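Local coordinates for protein phage related exonuclease (Haemophilus somnus 129PT, PDB 3K93) that probably degrades DNA as a phage-related exonuclease and carries a bound sodium ion, at residues Pro122-Thr125 against Asp126-Gln129; Glu181-Gln185 against Ile186-Thr190; Gln195-Asn198 against Glu199-Asp202; Arg90-Glu93 against Phe94-Gly97. All coordinates share one frame; numbering follows the deposited sequence.

Contact 1. Residues Pro122-Thr125 against Asp126-Gln129; sequences PFFT and DEAQ
Asp126 meets Phe124, the N-cap residue of helix 125-135. With CG wedged between its own backbone N and carbonyl carbon (chi1 62°), Asp126 swings OD1 back to 3.7 Å from Phe124 CB, while its OD2 bonds to Tyr214 of the second subunit. Glu127 follows. Its extended chain runs back over Pro122, with CD 3.5 Å from Pro122 CA, and its OE1 comes 3.2 Å from Phe124 CD2, the carboxylate and ring planes being only 18° apart. The same OE1 takes a weak but straight bond from Phe124 N (3.4 Å), as in one half of a capping box, which the phenylalanine side chain cannot complete, while OE2 forms a salt bridge with Lys46 of the second subunit. Ala128 N donates to Phe124 O at 2.9 Å, the first full helical bond, and its CB packs on Pro122 CB at 3.8 Å; Pro122 CB and Ala128 CA are tight at 3.5 Å. Gln129 N bonds to Thr125 O (3.0 Å), and its extended side chain runs alongside that oxygen. The helix start thus packs on strand 189-195 through Ala128, which touches Thr190 and Val192, and on Leu218 of the second subunit through Phe124.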
ATOM      1  N   PRO A 122       7.592   1.676 -19.807  1.00 12.03           N
ATOM      2  CA  PRO A 122       9.012   1.971 -19.625  1.00 12.88           C
ATOM      3  C   PRO A 122       9.725   2.420 -20.919  1.00 13.14           C
ATOM      4  O   PRO A 122      10.304   1.610 -21.658  1.00 13.17           O
ATOM      5  CB  PRO A 122       9.580   0.658 -19.118  1.00 13.42           C
ATOM      6  CG  PRO A 122       8.684  -0.402 -19.703  1.00 13.59           C
ATOM      7  CD  PRO A 122       7.334   0.225 -19.899  1.00 13.02           C
ATOM      8  N   PHE A 123       9.629   3.715 -21.186  1.00 12.36           N
ATOM      9  CA  PHE A 123      10.305   4.320 -22.276  1.00 12.02           C
ATOM     10  C   PHE A 123      11.809   4.203 -22.121  1.00 12.47           C
ATOM     11  O   PHE A 123      12.504   4.065 -23.124  1.00 14.23           O
ATOM     12  CB  PHE A 123       9.965   5.815 -22.376  1.00 11.66           C
ATOM     13  CG  PHE A 123       8.575   6.095 -22.897  1.00 10.84           C
ATOM     14  CD1 PHE A 123       8.347   6.214 -24.259  1.00 10.40           C
ATOM     15  CD2 PHE A 123       7.514   6.275 -22.026  1.00  9.99           C
ATOM     16  CE1 PHE A 123       7.077   6.481 -24.757  1.00 10.21           C
ATOM     17  CE2 PHE A 123       6.256   6.532 -22.516  1.00 12.18           C
ATOM     18  CZ  PHE A 123       6.046   6.634 -23.905  1.00 11.24           C
ATOM     19  N   PHE A 124      12.320   4.316 -20.886  1.00 11.16           N
ATOM     20  CA  PHE A 124      13.755   4.520 -20.669  1.00  9.88           C
ATOM     21  C   PHE A 124      14.413   3.194 -20.413  1.00  9.38           C
ATOM     22  O   PHE A 124      13.812   2.348 -19.817  1.00  8.13           O
ATOM     23  CB  PHE A 124      13.942   5.529 -19.547  1.00  8.91           C
ATOM     24  CG  PHE A 124      13.220   6.821 -19.824  1.00  9.42           C
ATOM     25  CD1 PHE A 124      13.591   7.605 -20.904  1.00  7.26           C
ATOM     26  CD2 PHE A 124      12.141   7.226 -19.053  1.00  7.52           C
ATOM     27  CE1 PHE A 124      12.901   8.780 -21.193  1.00  7.92           C
ATOM     28  CE2 PHE A 124      11.467   8.387 -19.327  1.00  7.77           C
ATOM     29  CZ  PHE A 124      11.837   9.162 -20.418  1.00  8.03           C
ATOM     30  N   THR A 125      15.648   3.008 -20.869  1.00  9.44           N
ATOM     31  CA  THR A 125      16.241   1.669 -20.778  0.50  9.56           C
ATOM     32  C   THR A 125      16.412   1.177 -19.337  1.00  9.33           C
ATOM     33  O   THR A 125      16.103  -0.005 -19.074  1.00  8.85           O
ATOM     34  CB  THR A 125      17.554   1.534 -21.540  0.50  9.87           C
ATOM     35  OG1 THR A 125      18.457   2.562 -21.124  0.50 10.89           O
ATOM     36  CG2 THR A 125      17.292   1.631 -23.031  0.50  9.66           C
ATOM     37  N   ASP A 126      16.862   2.045 -18.413  1.00  8.63           N
ATOM     38  CA  ASP A 126      16.973   1.651 -16.987  1.00  9.13           C
ATOM     39  C   ASP A 126      15.590   1.300 -16.424  1.00  8.71           C
ATOM     40  O   ASP A 126      15.433   0.286 -15.750  1.00  9.84           O
ATOM     41  CB  ASP A 126      17.753   2.661 -16.105  1.00  8.77           C
ATOM     42  CG  ASP A 126      17.108   4.063 -16.026  1.00 10.32           C
ATOM     43  OD1 ASP A 126      16.269   4.421 -16.878  1.00 12.32           O
ATOM     44  OD2 ASP A 126      17.482   4.840 -15.108  1.00  9.70           O
ATOM     45  N   GLU A 127      14.602   2.078 -16.798  1.00  8.64           N
ATOM     46  CA  GLU A 127      13.235   1.874 -16.386  1.00  9.05           C
ATOM     47  C   GLU A 127      12.679   0.530 -16.836  1.00  9.64           C
ATOM     48  O   GLU A 127      12.001  -0.152 -16.061  1.00  9.51           O
ATOM     49  CB  GLU A 127      12.355   3.012 -16.932  1.00  9.47           C
ATOM     50  CG  GLU A 127      10.932   3.047 -16.360  1.00 10.17           C
ATOM     51  CD  GLU A 127      10.046   4.097 -17.042  1.00 14.06           C
ATOM     52  OE1 GLU A 127      10.460   4.706 -18.110  1.00 13.47           O
ATOM     53  OE2 GLU A 127       8.924   4.279 -16.522  1.00 11.46           O
ATOM     54  N   ALA A 128      12.963   0.157 -18.081  1.00  9.58           N
ATOM     55  CA  ALA A 128      12.528  -1.122 -18.650  1.00  9.97           C
ATOM     56  C   ALA A 128      13.186  -2.287 -17.948  1.00 10.38           C
ATOM     57  O   ALA A 128      12.522  -3.258 -17.605  1.00 10.57           O
ATOM     58  CB  ALA A 128      12.799  -1.161 -20.143  1.00  8.31           C
ATOM     59  N   GLN A 129      14.494  -2.199 -17.737  1.00 11.69           N
ATOM     60  CA  GLN A 129      15.239  -3.225 -17.007  1.00 12.46           C
ATOM     61  C   GLN A 129      14.688  -3.457 -15.612  1.00 12.28           C
ATOM     62  O   GLN A 129      14.512  -4.595 -15.193  1.00 12.50           O
ATOM     63  CB  GLN A 129      16.720  -2.842 -16.915  1.00 12.70           C
ATOM     64  CG  GLN A 129      17.471  -3.225 -18.173  1.00 18.21           C
ATOM     65  CD  GLN A 129      18.715  -2.374 -18.435  1.00 24.83           C
ATOM     66  OE1 GLN A 129      19.043  -1.469 -17.675  1.00 31.22           O
ATOM     67  NE2 GLN A 129      19.401  -2.660 -19.530  1.00 28.20           N
TER

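Contact 2. Residues Glu181-Gln185 against Ile186-Thr190; sequences EQIPQ and IRRIT
Ile183 O is held by two nitrogens of one guanidinium, Arg188 NE at 2.9 Å and Arg188 NH2 at 3.2 Å, a side-on grip on a single oxygen. It spans a 3-10 turn that carries the chain from helix 173-181 into strand 189-195. Both bonds keep the oxygen within 5° of the guanidinium plane; NH2 approaches almost straight off the end of the carbonyl, whereas NE stands well above the carbonyl plane. The aliphatic part of Arg188 crosses Ile183 obliquely, CG lying 3.7 Å from Ile183 CG2, and the bend at chi3 (-79°) then turns the guanidinium to Ile183 O. One face of the guanidinium is covered by the backbone of Gln185, whose CA is 3.4 Å from Arg188 NH2. The turn itself is closed by successive i to i+3 backbone bonds, Arg187 N to Pro184 O and Arg188 N to Gln185 O, both 2.9 Å. The exposed Pro184 and Ile186 touch, CB against CD1. Arg188 is buried, and its remaining nitrogen, NH1, bonds to Leu159 O in the loop after strand 152-158. That NH1 also donates to a water at 3.1 Å, and Gln185 NE2 donates to the same water at 2.9 Å.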
ATOM      1  N   GLU A 181      -0.978   8.587 -29.437  1.00 12.40           N
ATOM      2  CA  GLU A 181      -0.967   8.704 -30.888  1.00 13.29           C
ATOM      3  C   GLU A 181      -0.052   9.815 -31.413  1.00 13.81           C
ATOM      4  O   GLU A 181       0.321   9.779 -32.562  1.00 14.55           O
ATOM      5  CB  GLU A 181      -2.378   8.959 -31.393  1.00 12.98           C
ATOM      6  CG  GLU A 181      -3.226   7.740 -31.320  1.00 15.71           C
ATOM      7  CD  GLU A 181      -4.662   7.966 -31.791  1.00 19.44           C
ATOM      8  OE1 GLU A 181      -5.064   9.134 -31.977  1.00 20.84           O
ATOM      9  OE2 GLU A 181      -5.388   6.954 -31.941  1.00 25.20           O
ATOM     10  N   GLN A 182       0.285  10.791 -30.582  1.00 13.65           N
ATOM     11  CA  GLN A 182       1.278  11.789 -30.939  1.00 14.63           C
ATOM     12  C   GLN A 182       2.701  11.302 -30.917  1.00 12.54           C
ATOM     13  O   GLN A 182       3.545  11.985 -31.415  1.00 12.83           O
ATOM     14  CB  GLN A 182       1.227  12.927 -29.952  1.00 15.47           C
ATOM     15  CG  GLN A 182      -0.023  13.711 -30.078  1.00 22.04           C
ATOM     16  CD  GLN A 182       0.249  15.112 -29.741  1.00 27.13           C
ATOM     17  OE1 GLN A 182       0.349  15.955 -30.627  1.00 28.89           O
ATOM     18  NE2 GLN A 182       0.516  15.364 -28.451  1.00 30.61           N
ATOM     19  N   ILE A 183       2.979  10.159 -30.302  1.00 11.56           N
ATOM     20  CA  ILE A 183       4.350   9.725 -30.116  1.00 10.53           C
ATOM     21  C   ILE A 183       4.633   8.768 -31.250  1.00 11.32           C
ATOM     22  O   ILE A 183       3.880   7.847 -31.454  1.00 10.89           O
ATOM     23  CB  ILE A 183       4.549   8.986 -28.773  1.00 10.24           C
ATOM     24  CG1 ILE A 183       4.058   9.822 -27.585  1.00  9.15           C
ATOM     25  CG2 ILE A 183       5.990   8.573 -28.571  1.00  8.69           C
ATOM     26  CD1 ILE A 183       4.074   8.997 -26.238  1.00  7.02           C
ATOM     27  N   PRO A 184       5.710   8.988 -32.013  1.00 11.79           N
ATOM     28  CA  PRO A 184       6.086   8.005 -33.019  1.00 12.33           C
ATOM     29  C   PRO A 184       6.132   6.556 -32.484  1.00 12.81           C
ATOM     30  O   PRO A 184       6.661   6.285 -31.379  1.00 13.01           O
ATOM     31  CB  PRO A 184       7.479   8.450 -33.425  1.00 12.15           C
ATOM     32  CG  PRO A 184       7.478   9.889 -33.224  1.00 12.37           C
ATOM     33  CD  PRO A 184       6.646  10.115 -31.982  1.00 12.46           C
ATOM     34  N   GLN A 185       5.562   5.645 -33.252  1.00 13.20           N
ATOM     35  CA  GLN A 185       5.508   4.272 -32.857  1.00 14.12           C
ATOM     36  C   GLN A 185       6.876   3.681 -32.543  1.00 14.21           C
ATOM     37  O   GLN A 185       6.988   2.909 -31.595  1.00 14.39           O
ATOM     38  CB  GLN A 185       4.816   3.413 -33.893  1.00 15.08           C
ATOM     39  CG  GLN A 185       4.324   2.083 -33.329  1.00 18.02           C
ATOM     40  CD  GLN A 185       3.678   1.243 -34.381  1.00 22.59           C
ATOM     41  OE1 GLN A 185       4.345   0.846 -35.354  1.00 24.85           O
ATOM     42  NE2 GLN A 185       2.367   0.971 -34.222  1.00 23.80           N
ATOM     43  N   ILE A 186       7.915   4.060 -33.277  1.00 14.36           N
ATOM     44  CA  ILE A 186       9.246   3.555 -32.964  1.00 14.84           C
ATOM     45  C   ILE A 186       9.740   3.976 -31.580  1.00 14.86           C
ATOM     46  O   ILE A 186      10.550   3.269 -31.031  1.00 15.28           O
ATOM     47  CB  ILE A 186      10.356   3.800 -34.066  1.00 15.65           C
ATOM     48  CG1 ILE A 186      10.430   5.245 -34.507  1.00 17.48           C
ATOM     49  CG2 ILE A 186      10.149   2.879 -35.337  1.00 15.23           C
ATOM     50  CD1 ILE A 186      10.645   6.202 -33.421  1.00 20.03           C
ATOM     51  N   ARG A 187       9.219   5.064 -30.993  1.00 13.97           N
ATOM     52  CA  ARG A 187       9.568   5.420 -29.603  1.00 14.41           C
ATOM     53  C   ARG A 187       8.717   4.727 -28.535  1.00 14.21           C
ATOM     54  O   ARG A 187       8.973   4.889 -27.321  1.00 13.93           O
ATOM     55  CB  ARG A 187       9.489   6.926 -29.398  1.00 15.04           C
ATOM     56  CG  ARG A 187      10.658   7.674 -30.088  1.00 16.83           C
ATOM     57  CD  ARG A 187      10.371   9.118 -30.201  1.00 19.73           C
ATOM     58  NE  ARG A 187      11.427   9.831 -30.918  1.00 22.69           N
ATOM     59  CZ  ARG A 187      11.465  11.153 -31.078  1.00 23.26           C
ATOM     60  NH1 ARG A 187      10.503  11.924 -30.582  1.00 23.74           N
ATOM     61  NH2 ARG A 187      12.468  11.711 -31.737  1.00 24.55           N
ATOM     62  N   ARG A 188       7.725   3.956 -28.971  1.00 12.94           N
ATOM     63  CA  ARG A 188       6.804   3.304 -28.041  1.00 13.22           C
ATOM     64  C   ARG A 188       7.059   1.809 -27.890  1.00 13.03           C
ATOM     65  O   ARG A 188       6.213   1.102 -27.379  1.00 13.73           O
ATOM     66  CB  ARG A 188       5.351   3.582 -28.452  1.00 12.83           C
ATOM     67  CG  ARG A 188       4.959   4.999 -28.118  1.00 12.76           C
ATOM     68  CD  ARG A 188       3.488   5.285 -28.393  1.00 15.23           C
ATOM     69  NE  ARG A 188       3.215   5.521 -29.808  1.00 16.13           N
ATOM     70  CZ  ARG A 188       2.487   4.742 -30.606  1.00 21.27           C
ATOM     71  NH1 ARG A 188       1.922   3.620 -30.180  1.00 23.34           N
ATOM     72  NH2 ARG A 188       2.320   5.084 -31.878  1.00 21.23           N
ATOM     73  N   ILE A 189       8.218   1.335 -28.358  1.00 12.45           N
ATOM     74  CA  ILE A 189       8.660  -0.034 -28.093  1.00 12.53           C
ATOM     75  C   ILE A 189      10.008   0.078 -27.405  1.00 12.59           C
ATOM     76  O   ILE A 189      10.880   0.761 -27.904  1.00 12.91           O
ATOM     77  CB  ILE A 189       8.691  -0.945 -29.386  1.00 11.63           C
ATOM     78  CG1 ILE A 189       9.243  -2.337 -29.046  1.00 12.88           C
ATOM     79  CG2 ILE A 189       9.467  -0.320 -30.498  1.00 11.75           C
ATOM     80  CD1 ILE A 189       8.997  -3.393 -30.126  1.00  9.83           C
ATOM     81  N   THR A 190      10.157  -0.561 -26.252  1.00 12.40           N
ATOM     82  CA  THR A 190      11.436  -0.678 -25.582  1.00 12.61           C
ATOM     83  C   THR A 190      11.641  -2.139 -25.295  1.00 13.02           C
ATOM     84  O   THR A 190      10.763  -2.780 -24.693  1.00 13.49           O
ATOM     85  CB  THR A 190      11.497   0.117 -24.264  1.00 13.05           C
ATOM     86  OG1 THR A 190      11.250   1.494 -24.541  1.00 15.63           O
ATOM     87  CG2 THR A 190      12.899   0.006 -23.589  1.00 10.33           C
TER
HETATM   88  O   HOH W   1       0.424   2.572 -32.693  1.00  8.87           O

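Contact 3. Residues Gln195-Asn198 against Glu199-Asp202; sequences QRDN and ELID
Asp197 caps the N-terminus of helix 198-221, and its side chain reaches over the first turn toward Glu199 and Leu200. CB lies 3.9 Å from Leu200 CB. The next atom, CG, set anti to the backbone N (chi1 176°), stays alongside that same methylene. From there OD1 turns in to the first amides of the helix and accepts two weak bonds, from Glu199 N at 3.0 Å, rather bent at 121°, and from Leu200 N at 3.2 Å, nearly straight at 157°. OD2 points past them along the apolar part of Leu200, 4.0 Å from its CB. Regular helical bonding begins with Ile201 N to Asp197 O (3.0 Å) and continues with Asp202 N to Asn198 O. On the flank of the turn, Ile201 CD1 lies over one face of the Arg196 guanidinium, 3.8 Å from CZ, and the arginine's NE donates to Asn198 OD1 at 2.8 Å, on a lone pair of that amide oxygen. Arg196 NH1 bonds to Cys150 O, and Leu200 and Ile201 pack on helix 137-148. A carboxylate against the amide ends of a helix's first turn should suit its dipole, and the neighbouring Glu199 would probably add to the negative charge there.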
ATOM      1  N   GLN A 195      19.550 -13.041 -21.268  1.00 16.84           N
ATOM      2  CA  GLN A 195      20.336 -14.197 -21.668  1.00 17.57           C
ATOM      3  C   GLN A 195      19.883 -15.411 -20.847  1.00 16.57           C
ATOM      4  O   GLN A 195      19.565 -15.259 -19.688  1.00 16.56           O
ATOM      5  CB  GLN A 195      21.847 -13.968 -21.433  1.00 17.86           C
ATOM      6  CG  GLN A 195      22.489 -12.823 -22.233  1.00 21.73           C
ATOM      7  CD  GLN A 195      22.252 -12.964 -23.727  1.00 25.62           C
ATOM      8  OE1 GLN A 195      22.199 -14.079 -24.253  1.00 29.60           O
ATOM      9  NE2 GLN A 195      22.083 -11.843 -24.410  1.00 27.09           N
ATOM     10  N   ARG A 196      19.859 -16.599 -21.458  1.00 16.05           N
ATOM     11  CA  ARG A 196      19.582 -17.856 -20.733  1.00 15.87           C
ATOM     12  C   ARG A 196      20.582 -17.965 -19.606  1.00 15.61           C
ATOM     13  O   ARG A 196      21.725 -17.671 -19.804  1.00 15.55           O
ATOM     14  CB  ARG A 196      19.773 -19.046 -21.656  1.00 15.73           C
ATOM     15  CG  ARG A 196      19.527 -20.389 -21.005  1.00 15.75           C
ATOM     16  CD  ARG A 196      19.977 -21.511 -21.896  1.00 16.69           C
ATOM     17  NE  ARG A 196      19.560 -22.789 -21.319  1.00 15.85           N
ATOM     18  CZ  ARG A 196      18.407 -23.405 -21.562  1.00 16.22           C
ATOM     19  NH1 ARG A 196      17.521 -22.932 -22.434  1.00 15.28           N
ATOM     20  NH2 ARG A 196      18.156 -24.559 -20.948  1.00 16.91           N
ATOM     21  N   ASP A 197      20.151 -18.355 -18.422  1.00 15.93           N
ATOM     22  CA  ASP A 197      21.063 -18.470 -17.293  1.00 16.63           C
ATOM     23  C   ASP A 197      20.728 -19.755 -16.601  1.00 17.09           C
ATOM     24  O   ASP A 197      19.757 -19.812 -15.837  1.00 16.64           O
ATOM     25  CB  ASP A 197      20.900 -17.268 -16.361  1.00 17.59           C
ATOM     26  CG  ASP A 197      21.755 -17.359 -15.090  1.00 18.82           C
ATOM     27  OD1 ASP A 197      22.319 -18.439 -14.775  1.00 19.32           O
ATOM     28  OD2 ASP A 197      21.831 -16.324 -14.385  1.00 22.00           O
ATOM     29  N   ASN A 198      21.531 -20.791 -16.887  1.00 17.55           N
ATOM     30  CA  ASN A 198      21.295 -22.154 -16.366  1.00 18.18           C
ATOM     31  C   ASN A 198      21.319 -22.260 -14.847  1.00 18.35           C
ATOM     32  O   ASN A 198      20.649 -23.114 -14.291  1.00 18.10           O
ATOM     33  CB  ASN A 198      22.277 -23.174 -16.989  1.00 17.91           C
ATOM     34  CG  ASN A 198      22.070 -23.332 -18.497  1.00 18.99           C
ATOM     35  OD1 ASN A 198      20.945 -23.291 -18.989  1.00 19.96           O
ATOM     36  ND2 ASN A 198      23.156 -23.475 -19.230  1.00 18.54           N
ATOM     37  N   GLU A 199      22.077 -21.397 -14.178  1.00 19.10           N
ATOM     38  CA  GLU A 199      22.024 -21.327 -12.712  1.00 20.08           C
ATOM     39  C   GLU A 199      20.668 -20.824 -12.230  1.00 19.20           C
ATOM     40  O   GLU A 199      20.160 -21.300 -11.222  1.00 19.12           O
ATOM     41  CB  GLU A 199      23.160 -20.466 -12.133  1.00 20.71           C
ATOM     42  CG  GLU A 199      24.519 -21.219 -12.098  1.00 25.77           C
ATOM     43  CD  GLU A 199      25.641 -20.385 -11.477  1.00 30.92           C
ATOM     44  OE1 GLU A 199      25.337 -19.277 -10.950  1.00 35.13           O
ATOM     45  OE2 GLU A 199      26.815 -20.827 -11.520  1.00 34.31           O
ATOM     46  N   LEU A 200      20.090 -19.873 -12.954  1.00 18.46           N
ATOM     47  CA  LEU A 200      18.747 -19.407 -12.656  1.00 18.39           C
ATOM     48  C   LEU A 200      17.696 -20.483 -12.939  1.00 17.27           C
ATOM     49  O   LEU A 200      16.731 -20.597 -12.188  1.00 17.01           O
ATOM     50  CB  LEU A 200      18.404 -18.150 -13.446  1.00 18.92           C
ATOM     51  CG  LEU A 200      17.969 -16.946 -12.620  1.00 22.70           C
ATOM     52  CD1 LEU A 200      18.979 -16.763 -11.423  1.00 24.26           C
ATOM     53  CD2 LEU A 200      17.899 -15.650 -13.532  1.00 21.87           C
ATOM     54  N   ILE A 201      17.880 -21.262 -14.009  1.00 15.62           N
ATOM     55  CA  ILE A 201      16.951 -22.333 -14.315  1.00 14.78           C
ATOM     56  C   ILE A 201      17.020 -23.378 -13.191  1.00 15.06           C
ATOM     57  O   ILE A 201      15.999 -23.845 -12.741  1.00 14.03           O
ATOM     58  CB  ILE A 201      17.161 -22.949 -15.720  1.00 14.47           C
ATOM     59  CG1 ILE A 201      16.820 -21.887 -16.805  1.00 14.31           C
ATOM     60  CG2 ILE A 201      16.293 -24.263 -15.875  1.00 12.59           C
ATOM     61  CD1 ILE A 201      17.542 -22.046 -18.174  1.00 14.03           C
ATOM     62  N   ASP A 202      18.218 -23.688 -12.718  1.00 15.90           N
ATOM     63  CA  ASP A 202      18.378 -24.565 -11.557  1.00 17.24           C
ATOM     64  C   ASP A 202      17.706 -24.019 -10.307  1.00 17.11           C
ATOM     65  O   ASP A 202      17.124 -24.762  -9.571  1.00 17.53           O
ATOM     66  CB  ASP A 202      19.849 -24.822 -11.262  1.00 17.88           C
ATOM     67  CG  ASP A 202      20.487 -25.720 -12.268  1.00 19.88           C
ATOM     68  OD1 ASP A 202      19.765 -26.490 -12.916  1.00 23.66           O
ATOM     69  OD2 ASP A 202      21.724 -25.653 -12.420  1.00 25.06           O
TER

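Contact 4. Residues Arg90-Glu93 against Phe94-Gly97; sequences RENE and FITG
Asn92 folds its side chain into the turn of a beta hairpin and meets Phe94 and Ile95, a closely knit part of the contact. Its OD1 accepts Phe94 N at 2.8 Å, an Asx turn, and Ile95 N at 3.0 Å; the two donors come from opposite faces of the amide plane, each tilted by a little over 20°, and both bonds are close to straight. With chi1 at 59°, CG sits between the backbone N and the carbonyl carbon, which puts the oxygen inside the bend. Asn92 N returns a bond to Ile95 O (3.1 Å), and OD1 also rests 3.5 Å from Ile95 CG1. This side packs on helices: Asn92 and the buried Ile95 touch Trp146 and Leu147 of helix 137-148, and the partly exposed Phe94 lies on Lys205 and Val208 of helix 198-221. Further along, Arg90 and Gly97 form the antiparallel hydrogen-bonded pair, with Arg90 N to Gly97 O at 2.8 Å and Gly97 N to Arg90 O at 2.9 Å. The sheet face bearing Glu91 and Thr96 is more open to solvent. There the two side chains run side by side, Glu91 CB 3.5 Å from Thr96 CG2, and the exposed Glu91 sends OE2 to a salt bridge with Lys9. A single amide oxygen therefore satisfies two N-H groups of the turn, which should fix both the backbone bend and the rotation of the Asn92 amide.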
ATOM      1  N   ARG A  90       3.579 -25.548 -23.243  1.00 18.49           N
ATOM      2  CA  ARG A  90       4.451 -26.652 -22.917  1.00 16.92           C
ATOM      3  C   ARG A  90       4.530 -26.776 -21.426  1.00 16.15           C
ATOM      4  O   ARG A  90       4.140 -25.853 -20.685  1.00 14.56           O
ATOM      5  CB  ARG A  90       5.830 -26.437 -23.492  1.00 17.00           C
ATOM      6  CG  ARG A  90       5.888 -26.539 -25.004  1.00 15.82           C
ATOM      7  CD  ARG A  90       7.320 -26.318 -25.463  1.00 16.25           C
ATOM      8  NE  ARG A  90       7.466 -26.439 -26.905  1.00 19.46           N
ATOM      9  CZ  ARG A  90       8.627 -26.585 -27.533  1.00 19.67           C
ATOM     10  NH1 ARG A  90       9.778 -26.638 -26.878  1.00 20.11           N
ATOM     11  NH2 ARG A  90       8.638 -26.672 -28.832  1.00 19.98           N
ATOM     12  N   GLU A  91       5.012 -27.937 -20.989  1.00 15.45           N
ATOM     13  CA  GLU A  91       5.305 -28.166 -19.597  1.00 15.26           C
ATOM     14  C   GLU A  91       6.356 -29.214 -19.388  1.00 14.21           C
ATOM     15  O   GLU A  91       6.603 -30.021 -20.264  1.00 13.52           O
ATOM     16  CB  GLU A  91       4.061 -28.564 -18.835  1.00 16.07           C
ATOM     17  CG  GLU A  91       3.361 -29.796 -19.297  1.00 19.82           C
ATOM     18  CD  GLU A  91       2.073 -29.962 -18.512  1.00 25.83           C
ATOM     19  OE1 GLU A  91       1.113 -29.204 -18.785  1.00 31.44           O
ATOM     20  OE2 GLU A  91       2.034 -30.800 -17.586  1.00 29.40           O
ATOM     21  N   ASN A  92       6.978 -29.175 -18.218  1.00 12.40           N
ATOM     22  CA  ASN A  92       7.899 -30.183 -17.829  1.00 11.81           C
ATOM     23  C   ASN A  92       7.437 -30.630 -16.452  1.00 11.59           C
ATOM     24  O   ASN A  92       6.259 -30.471 -16.155  1.00 11.17           O
ATOM     25  CB  ASN A  92       9.357 -29.686 -17.935  1.00 11.83           C
ATOM     26  CG  ASN A  92       9.662 -28.454 -17.082  1.00 12.76           C
ATOM     27  OD1 ASN A  92       9.052 -28.217 -16.038  1.00 11.00           O
ATOM     28  ND2 ASN A  92      10.644 -27.662 -17.539  1.00 11.31           N
ATOM     29  N   GLU A  93       8.309 -31.164 -15.605  1.00 11.18           N
ATOM     30  CA  GLU A  93       7.851 -31.636 -14.322  1.00 11.51           C
ATOM     31  C   GLU A  93       7.642 -30.511 -13.310  1.00 10.71           C
ATOM     32  O   GLU A  93       7.096 -30.758 -12.265  1.00 10.64           O
ATOM     33  CB  GLU A  93       8.779 -32.709 -13.747  1.00 11.95           C
ATOM     34  CG  GLU A  93       8.943 -33.924 -14.631  1.00 14.26           C
ATOM     35  CD  GLU A  93       7.623 -34.580 -15.064  1.00 17.61           C
ATOM     36  OE1 GLU A  93       6.628 -34.579 -14.290  1.00 17.63           O
ATOM     37  OE2 GLU A  93       7.589 -35.116 -16.208  1.00 22.35           O
ATOM     38  N   PHE A  94       8.034 -29.287 -13.642  1.00 10.50           N
ATOM     39  CA  PHE A  94       8.017 -28.177 -12.678  1.00 10.03           C
ATOM     40  C   PHE A  94       7.099 -27.025 -13.048  1.00  9.28           C
ATOM     41  O   PHE A  94       6.389 -26.472 -12.190  1.00  8.85           O
ATOM     42  CB  PHE A  94       9.436 -27.671 -12.498  1.00 10.76           C
ATOM     43  CG  PHE A  94      10.379 -28.719 -11.985  1.00 11.90           C
ATOM     44  CD1 PHE A  94      10.533 -28.909 -10.626  1.00 13.71           C
ATOM     45  CD2 PHE A  94      11.088 -29.512 -12.860  1.00 14.21           C
ATOM     46  CE1 PHE A  94      11.378 -29.880 -10.126  1.00 17.64           C
ATOM     47  CE2 PHE A  94      11.946 -30.498 -12.389  1.00 18.15           C
ATOM     48  CZ  PHE A  94      12.093 -30.694 -11.008  1.00 18.55           C
ATOM     49  N   ILE A  95       7.092 -26.685 -14.326  1.00  8.66           N
ATOM     50  CA  ILE A  95       6.461 -25.474 -14.798  1.00  8.61           C
ATOM     51  C   ILE A  95       5.650 -25.720 -16.063  1.00  8.65           C
ATOM     52  O   ILE A  95       5.782 -26.757 -16.714  1.00  7.66           O
ATOM     53  CB  ILE A  95       7.507 -24.347 -15.051  1.00  8.73           C
ATOM     54  CG1 ILE A  95       8.498 -24.734 -16.145  1.00  7.26           C
ATOM     55  CG2 ILE A  95       8.281 -24.020 -13.752  1.00  7.50           C
ATOM     56  CD1 ILE A  95       9.304 -23.550 -16.629  1.00  6.21           C
ATOM     57  N   THR A  96       4.791 -24.767 -16.381  1.00  8.78           N
ATOM     58  CA  THR A  96       4.048 -24.774 -17.634  1.00  9.72           C
ATOM     59  C   THR A  96       4.152 -23.359 -18.184  1.00  9.85           C
ATOM     60  O   THR A  96       4.324 -22.398 -17.435  1.00  9.18           O
ATOM     61  CB  THR A  96       2.552 -25.162 -17.472  1.00  9.24           C
ATOM     62  OG1 THR A  96       1.894 -24.132 -16.762  1.00 12.52           O
ATOM     63  CG2 THR A  96       2.373 -26.447 -16.675  1.00 10.14           C
ATOM     64  N   GLY A  97       4.079 -23.238 -19.500  1.00 10.46           N
ATOM     65  CA  GLY A  97       4.198 -21.955 -20.126  1.00 11.17           C
ATOM     66  C   GLY A  97       3.657 -21.953 -21.536  1.00 12.03           C
ATOM     67  O   GLY A  97       3.691 -22.968 -22.217  1.00 12.46           O
TER

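Along the chain the order is contact 4, contact 1, contact 2, contact 3. Contacts 1 and 2 have centres 14 Å apart and touch, since Thr190 OG1 lies 3.2 Å from Phe123 O, a probable hydrogen bond tying the loop before helix 125-135 to the start of strand 189-195. That edge strand then leads from contact 2 to contact 3, about 32 Å away between centres, where helix 198-221 begins. Its four-stranded sheet includes strand 108-114, which carries Asp111 and Thr112 of the sodium site. Contact 4, about 16 Å from contact 3 between centres, belongs to the smaller sheet and packs on the same helix, but lies across the chain's centre from contacts 1 and 2. Contact 1 also joins the subunit interface.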